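Putative 4-Hydroxy-2-oxoglutarate aldolase / 2-dehydro-3-deoxyphosphogluconate aldolase (Yersinia enterocolitica, PDB 3LM7) is a putative aldolase of the KDGP aldolase family, whose chain folds as a TIM-type alpha/beta barrel and is found here as a two-chain assembly. Local coordinates at residues V81-S84 against Q85-Q89; A104-L108 against L109-D113; N231-P234 against E235-K238. All coordinates share one frame; numbering follows the deposited sequence.

Contact 1 of 3, residues V81-S84 against Q85-Q89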
loop_
_atom_site.group_PDB
_atom_site.type_symbol
_atom_site.label_atom_id
_atom_site.label_comp_id
_atom_site.label_asym_id
_atom_site.label_seq_id
_atom_site.Cartn_x
_atom_site.Cartn_y
_atom_site.Cartn_z
ATOM N N VAL A 81 0.609 -26.910 -12.828
ATOM C CA VAL A 81 0.951 -27.802 -11.731
ATOM C C VAL A 81 2.484 -27.828 -11.523
ATOM O O VAL A 81 2.973 -27.833 -10.387
ATOM C CB VAL A 81 0.420 -29.240 -12.033
ATOM C CG1 VAL A 81 1.148 -30.350 -11.130
ATOM C CG2 VAL A 81 -1.145 -29.246 -11.914
HETATM N N MSE A 82 3.242 -27.877 -12.596
HETATM C CA MSE A 82 4.712 -27.861 -12.428
HETATM C C MSE A 82 5.181 -26.579 -11.742
HETATM O O MSE A 82 6.026 -26.630 -10.864
HETATM C CB MSE A 82 5.394 -27.992 -13.771
HETATM C CG MSE A 82 6.792 -28.555 -13.693
HETATM SE SE MSE A 82 7.544 -28.353 -15.503
HETATM C CE MSE A 82 9.306 -28.929 -15.114
ATOM N N VAL A 83 4.599 -25.426 -12.101
ATOM C CA VAL A 83 4.958 -24.169 -11.391
ATOM C C VAL A 83 4.666 -24.255 -9.895
ATOM O O VAL A 83 5.493 -23.844 -9.076
ATOM C CB VAL A 83 4.294 -22.919 -12.040
ATOM C CG1 VAL A 83 4.421 -21.714 -11.132
ATOM C CG2 VAL A 83 5.049 -22.636 -13.381
ATOM N N SER A 84 3.537 -24.860 -9.509
ATOM C CA SER A 84 3.244 -24.983 -8.091
ATOM C C SER A 84 4.287 -25.872 -7.395
ATOM O O SER A 84 4.693 -25.597 -6.268
ATOM C CB SER A 84 1.848 -25.607 -7.846
ATOM O OG SER A 84 0.860 -24.680 -8.221
ATOM N N GLN A 85 4.661 -26.972 -8.045
ATOM C CA GLN A 85 5.664 -27.838 -7.443
ATOM C C GLN A 85 7.054 -27.238 -7.408
ATOM O O GLN A 85 7.772 -27.373 -6.392
ATOM C CB GLN A 85 5.646 -29.205 -8.126
ATOM C CG GLN A 85 4.262 -29.884 -7.993
ATOM C CD GLN A 85 4.154 -31.092 -8.925
ATOM O OE1 GLN A 85 5.011 -31.298 -9.746
ATOM N NE2 GLN A 85 3.087 -31.864 -8.801
ATOM N N ILE A 86 7.476 -26.611 -8.505
ATOM C CA ILE A 86 8.748 -25.918 -8.510
ATOM C C ILE A 86 8.789 -24.857 -7.399
ATOM O O ILE A 86 9.778 -24.746 -6.631
ATOM C CB ILE A 86 8.985 -25.228 -9.835
ATOM C CG1 ILE A 86 9.204 -26.248 -10.938
ATOM C CG2 ILE A 86 10.199 -24.252 -9.770
ATOM C CD1 ILE A 86 9.157 -25.626 -12.375
ATOM N N SER A 87 7.733 -24.051 -7.313
ATOM C CA SER A 87 7.724 -22.881 -6.368
ATOM C C SER A 87 7.791 -23.322 -4.911
ATOM O O SER A 87 8.417 -22.669 -4.103
ATOM C CB SER A 87 6.513 -21.959 -6.646
ATOM O OG SER A 87 6.562 -21.463 -7.994
ATOM N N GLN A 88 7.134 -24.429 -4.575
ATOM C CA GLN A 88 7.218 -25.029 -3.233
ATOM C C GLN A 88 8.676 -25.172 -2.772
ATOM O O GLN A 88 9.020 -24.799 -1.629
ATOM C CB GLN A 88 6.582 -26.438 -3.233
ATOM C CG GLN A 88 6.657 -27.088 -1.879
ATOM C CD GLN A 88 5.931 -28.365 -1.806
ATOM O OE1 GLN A 88 5.741 -29.035 -2.801
ATOM N NE2 GLN A 88 5.462 -28.695 -0.631
ATOM N N GLN A 89 9.496 -25.714 -3.655
ATOM C CA GLN A 89 10.918 -26.013 -3.332
ATOM C C GLN A 89 11.827 -24.804 -3.467
ATOM O O GLN A 89 12.655 -24.516 -2.586
ATOM C CB GLN A 89 11.437 -27.159 -4.219
ATOM C CG GLN A 89 10.596 -28.417 -4.067
ATOM C CD GLN A 89 11.232 -29.661 -4.724
ATOM O OE1 GLN A 89 12.469 -29.856 -4.671
ATOM N NE2 GLN A 89 10.405 -30.460 -5.361
#

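Contact 2 of 3, residues A104-L108 against L109-D113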
loop_
_atom_site.group_PDB
_atom_site.type_symbol
_atom_site.label_atom_id
_atom_site.label_comp_id
_atom_site.label_asym_id
_atom_site.label_seq_id
_atom_site.Cartn_x
_atom_site.Cartn_y
_atom_site.Cartn_z
ATOM N N ALA A 104 -3.474 -23.773 -5.080
ATOM C CA ALA A 104 -2.424 -24.800 -4.813
ATOM C C ALA A 104 -1.044 -24.163 -4.615
ATOM O O ALA A 104 -0.251 -24.659 -3.814
ATOM C CB ALA A 104 -2.367 -25.812 -5.976
ATOM N N SER A 105 -0.703 -23.123 -5.379
ATOM C CA SER A 105 0.671 -22.562 -5.259
ATOM C C SER A 105 0.815 -21.926 -3.907
ATOM O O SER A 105 1.829 -22.074 -3.227
ATOM C CB SER A 105 0.976 -21.512 -6.371
ATOM O OG SER A 105 1.284 -22.156 -7.596
ATOM N N ARG A 106 -0.183 -21.159 -3.495
ATOM C CA ARG A 106 -0.015 -20.521 -2.205
ATOM C C ARG A 106 0.105 -21.571 -1.092
ATOM O O ARG A 106 0.912 -21.423 -0.140
ATOM C CB ARG A 106 -1.147 -19.542 -1.930
ATOM C CG ARG A 106 -1.258 -19.069 -0.464
ATOM C CD ARG A 106 0.004 -18.161 -0.100
ATOM N NE ARG A 106 -0.062 -16.971 -0.981
ATOM C CZ ARG A 106 0.966 -16.293 -1.454
ATOM N NH1 ARG A 106 2.186 -16.612 -1.053
ATOM N NH2 ARG A 106 0.754 -15.210 -2.256
ATOM N N ALA A 107 -0.725 -22.590 -1.164
ATOM C CA ALA A 107 -0.707 -23.625 -0.141
ATOM C C ALA A 107 0.646 -24.332 -0.133
ATOM O O ALA A 107 1.164 -24.554 0.970
ATOM C CB ALA A 107 -1.808 -24.658 -0.373
ATOM N N LEU A 108 1.201 -24.703 -1.298
ATOM C CA LEU A 108 2.509 -25.362 -1.304
ATOM C C LEU A 108 3.666 -24.412 -0.939
ATOM O O LEU A 108 4.697 -24.855 -0.413
ATOM C CB LEU A 108 2.792 -26.012 -2.639
ATOM C CG LEU A 108 1.795 -27.182 -2.942
ATOM C CD1 LEU A 108 2.231 -27.812 -4.260
ATOM C CD2 LEU A 108 1.697 -28.277 -1.744
ATOM N N LEU A 109 3.500 -23.105 -1.145
ATOM C CA LEU A 109 4.532 -22.163 -0.714
ATOM C C LEU A 109 4.640 -22.151 0.796
ATOM O O LEU A 109 5.764 -22.011 1.357
ATOM C CB LEU A 109 4.261 -20.721 -1.236
ATOM C CG LEU A 109 4.663 -20.484 -2.703
ATOM C CD1 LEU A 109 3.940 -19.198 -3.264
ATOM C CD2 LEU A 109 6.201 -20.314 -2.821
ATOM N N GLY A 110 3.496 -22.285 1.466
ATOM C CA GLY A 110 3.481 -22.383 2.934
ATOM C C GLY A 110 3.682 -21.032 3.635
ATOM O O GLY A 110 3.881 -20.986 4.850
ATOM N N GLN A 111 3.621 -19.926 2.902
ATOM C CA GLN A 111 3.743 -18.589 3.516
ATOM C C GLN A 111 3.082 -17.631 2.506
ATOM O O GLN A 111 2.879 -17.984 1.313
ATOM C CB GLN A 111 5.244 -18.160 3.857
ATOM C CG GLN A 111 6.305 -18.635 2.832
ATOM C CD GLN A 111 6.334 -17.791 1.508
ATOM O OE1 GLN A 111 5.787 -16.734 1.416
ATOM N NE2 GLN A 111 6.991 -18.305 0.523
ATOM N N HIS A 112 2.756 -16.443 2.979
ATOM C CA HIS A 112 2.096 -15.433 2.141
ATOM C C HIS A 112 3.022 -14.306 1.684
ATOM O O HIS A 112 2.537 -13.337 1.118
ATOM C CB HIS A 112 0.923 -14.812 2.900
ATOM C CG HIS A 112 -0.158 -14.273 2.004
ATOM N ND1 HIS A 112 -1.189 -15.056 1.516
ATOM C CD2 HIS A 112 -0.381 -13.018 1.529
ATOM C CE1 HIS A 112 -1.987 -14.309 0.761
ATOM N NE2 HIS A 112 -1.528 -13.068 0.764
ATOM N N ASP A 113 4.330 -14.438 1.867
ATOM C CA ASP A 113 5.209 -13.370 1.373
ATOM C C ASP A 113 5.450 -13.455 -0.097
ATOM O O ASP A 113 5.437 -12.422 -0.786
ATOM C CB ASP A 113 6.547 -13.418 2.075
ATOM C CG ASP A 113 6.404 -13.154 3.582
ATOM O OD1 ASP A 113 5.573 -12.327 3.951
ATOM O OD2 ASP A 113 7.114 -13.790 4.343
#

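Contact 3 of 3, residues N231-P234 against E235-K238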
loop_
_atom_site.group_PDB
_atom_site.type_symbol
_atom_site.label_atom_id
_atom_site.label_comp_id
_atom_site.label_asym_id
_atom_site.label_seq_id
_atom_site.Cartn_x
_atom_site.Cartn_y
_atom_site.Cartn_z
ATOM N N ASN A 231 18.426 -12.686 -25.138
ATOM C CA ASN A 231 18.712 -11.964 -23.900
ATOM C C ASN A 231 17.989 -10.636 -23.803
ATOM O O ASN A 231 17.962 -9.818 -24.754
ATOM C CB ASN A 231 20.224 -11.696 -23.732
ATOM C CG ASN A 231 21.053 -12.953 -23.424
ATOM O OD1 ASN A 231 20.554 -14.034 -23.051
ATOM N ND2 ASN A 231 22.346 -12.771 -23.479
ATOM N N THR A 232 17.420 -10.391 -22.631
ATOM C CA THR A 232 16.848 -9.073 -22.346
ATOM C C THR A 232 17.949 -8.018 -22.334
ATOM O O THR A 232 18.988 -8.227 -21.663
ATOM C CB THR A 232 16.061 -9.089 -20.981
ATOM O OG1 THR A 232 14.905 -9.941 -21.140
ATOM C CG2 THR A 232 15.639 -7.708 -20.567
ATOM N N ARG A 233 17.729 -6.905 -23.029
ATOM C CA ARG A 233 18.747 -5.860 -23.144
ATOM C C ARG A 233 18.920 -5.122 -21.839
ATOM O O ARG A 233 17.991 -4.438 -21.411
ATOM C CB ARG A 233 18.388 -4.863 -24.242
ATOM C CG ARG A 233 18.461 -5.461 -25.665
ATOM C CD ARG A 233 18.078 -4.365 -26.734
ATOM N NE ARG A 233 17.584 -5.027 -27.936
ATOM C CZ ARG A 233 16.312 -5.215 -28.250
ATOM N NH1 ARG A 233 15.366 -4.731 -27.489
ATOM N NH2 ARG A 233 16.002 -5.878 -29.371
ATOM N N PRO A 234 20.104 -5.225 -21.197
ATOM C CA PRO A 234 20.273 -4.490 -19.936
ATOM C C PRO A 234 20.110 -3.008 -20.112
ATOM O O PRO A 234 19.625 -2.359 -19.184
ATOM C CB PRO A 234 21.676 -4.906 -19.428
ATOM C CG PRO A 234 21.894 -6.243 -20.130
ATOM C CD PRO A 234 21.229 -6.147 -21.451
ATOM N N GLU A 235 20.416 -2.446 -21.292
ATOM C CA GLU A 235 20.187 -0.996 -21.434
ATOM C C GLU A 235 18.652 -0.610 -21.505
ATOM O O GLU A 235 18.236 0.513 -21.093
ATOM C CB GLU A 235 20.953 -0.431 -22.637
ATOM C CG GLU A 235 20.544 -1.007 -24.036
ATOM C CD GLU A 235 21.194 -2.380 -24.421
ATOM O OE1 GLU A 235 21.660 -3.184 -23.530
ATOM O OE2 GLU A 235 21.176 -2.689 -25.661
ATOM N N ASP A 236 17.844 -1.552 -22.001
ATOM C CA ASP A 236 16.372 -1.374 -21.996
ATOM C C ASP A 236 15.834 -1.431 -20.537
ATOM O O ASP A 236 14.874 -0.777 -20.181
ATOM C CB ASP A 236 15.680 -2.417 -22.883
ATOM C CG ASP A 236 15.885 -2.163 -24.399
ATOM O OD1 ASP A 236 16.599 -1.206 -24.761
ATOM O OD2 ASP A 236 15.347 -2.955 -25.200
ATOM N N VAL A 237 16.457 -2.250 -19.709
ATOM C CA VAL A 237 16.069 -2.322 -18.318
ATOM C C VAL A 237 16.441 -1.004 -17.639
ATOM O O VAL A 237 15.677 -0.441 -16.833
ATOM C CB VAL A 237 16.754 -3.574 -17.647
ATOM C CG1 VAL A 237 16.630 -3.543 -16.151
ATOM C CG2 VAL A 237 16.161 -4.842 -18.196
ATOM N N LYS A 238 17.628 -0.483 -17.932
ATOM C CA LYS A 238 17.963 0.869 -17.361
ATOM C C LYS A 238 16.945 1.966 -17.783
ATOM O O LYS A 238 16.584 2.833 -16.955
ATOM C CB LYS A 238 19.403 1.241 -17.720
ATOM C CG LYS A 238 19.998 2.252 -16.792
ATOM C CD LYS A 238 19.888 3.578 -17.382
ATOM C CE LYS A 238 20.740 4.586 -16.571
ATOM N NZ LYS A 238 20.544 5.909 -17.274
#

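Contact 1 of 3, residues V81-S84 against Q85-Q89
S87 turns back on V83 one helical turn earlier, and the carbonyl oxygen V83 O accepts two bonds from it. The backbone amide S87 N lies 2.9 Å from V83 O, while the hydroxyl S87 OG is 2.8 Å from the same V83 O; the two donors come from opposite faces of the carbonyl plane, the hydroxyl standing 36° above it. With OG beside its own backbone N (chi1 -60°), the serine can reach back in this way, which suits a short polar residue to a buried place: its hydroxyl is satisfied inside the helix while V83 and S87 both pack on V70 and V95. Next to this face, I86 N meets M82 O at 2.8 Å in a nearly straight bond (176°). The I86 side chain lies across that of M82, a selenomethionine, with M82 CG and I86 CD1 4.0 Å apart. I86, buried and branched, goes on to fill space against A53 and M57 of helix 50-63. The other side of the helix is looser. There V81 and Q85 run alongside each other, pointing the same way, and the amide nitrogen Q85 NE2 rests 3.4 Å from the methyl V81 CG1. Q85, with a long aliphatic stem and a polar end, suits this partly exposed border beside the exposed V81. The helix thus has a largely apolar, packed face and a glutamine-bearing outer one, the amphipathic pattern of a barrel helix, here helix 80-90 of the beta-alpha-beta unit between strands 68-71 and 94-95.

Contact 2 of 3, residues A104-L108 against L109-D113
R106 reaches forward past the C-terminal end of helix 102-109 to the backbone beyond it, at the C-terminal cap where a glycine with positive phi ends the helix and the chain leads on to barrel strand 115-120. R106 NH1 donates to Q111 O at 2.8 Å, meeting a lone pair in the carbonyl plane. H112 crosses the arginine at about a right angle. The imidazole lies over one face of the guanidinium, offset toward the rim, with the two planes 36° apart; R106 CZ stands 3.8 Å above the H112 ring plane. Bends at chi2 (68°) and chi3 curl the arginine chain round toward this turn, and R106 CD passes 3.2 Å from Q111 O on the way. Long and rich in donors, arginine can serve several carbonyls at once: NE also bonds to G158 O, and NH1 to T114 O, so the buried charge is held between the turn and a neighbouring loop.

What positions this first shell is the end of the helix. L109 N still makes a helical bond to S105 O, and the apolar L109 side chain turns inward onto V95 and V116. G110 N then bonds to R106 O at 3.2 Å, after which the chain leaves the helix. G110 takes a positive phi of 77°, a conformation that the absence of a CB makes easy; the chain then turns, and Q111 O comes to face the arginine. Farther out, Q111 NE2 bonds to T114 OG1 and Q91 OE1, while Q111 OE1 accepts a weak bond from D113 N at 2.8 Å.

Contact 3 of 3, residues N231-P234 against E235-K238
R233 and D236 form a salt bridge at the start of helix 234-247, where R233 occupies the N-cap position just after the short hairpin of strands 225-226 and 231-232. The arginine can be followed outward. R233 CB begins against the aspartate, 3.7 Å from D236 CG, and the two side chains continue alongside each other. R233 CG lies near both E235 OE2 and D236 OD2. R233 CD comes closer to the aspartate, 3.4 Å from D236 OD2. The chain stays extended from CG to NE, which carries the charged group along the aspartate to its oxygen. R233 NE and R233 CZ pass D236 OD2 more loosely, at 4.1 and 3.9 Å. At the tip, R233 NH1 gives D236 OD2 a bond of 2.9 Å; the oxygen lies in the guanidinium plane, at its edge, and is met nearly along its C-O axis, although the carboxylate plane is turned 60° from the guanidinium. NH1 also makes a weak bond to S223 O.

The backbone and the remaining residues suit a helix start. P234, lacking an amide hydrogen, fits the first turn, where no earlier carbonyl is available to a donor. R233 O accepts from V237 N at 3.2 Å and, weakly, from D236 N. Acidic E235 and D236 lie where their negative charges would probably be favoured by the helix dipole. E235 has its CG between backbone N and carbonyl carbon (chi1 62°) and bends again at chi2, bringing its carboxylate back over the preceding residues. Buried T232 bonds through OG1 to L20 O, and its methyl faces the first turn of the helix: T232 CG2 meets V237 CG2 at 3.8 Å, the two side chains crossing at about a right angle.

In the fold
Contact 1 lies within helix 80-90 and contact 2 at the end of the next helix, 102-109, and the loop after it, both on the outside of the barrel with centres 10 Å apart. They touch directly: S84 OG and S105 OG are 2.6 Å apart, a probable hydrogen bond, and Q88 CG packs 3.3 Å from L108 O. Both helices also cover V95 of the strand between them. Contact 3 stands apart, at the start of the last helix, which packs on helix 24-33. Its centre is about 28 Å from that of contact 1 and 31 Å from that of contact 2, across the chain's centre from contact 2. None touches the second chain.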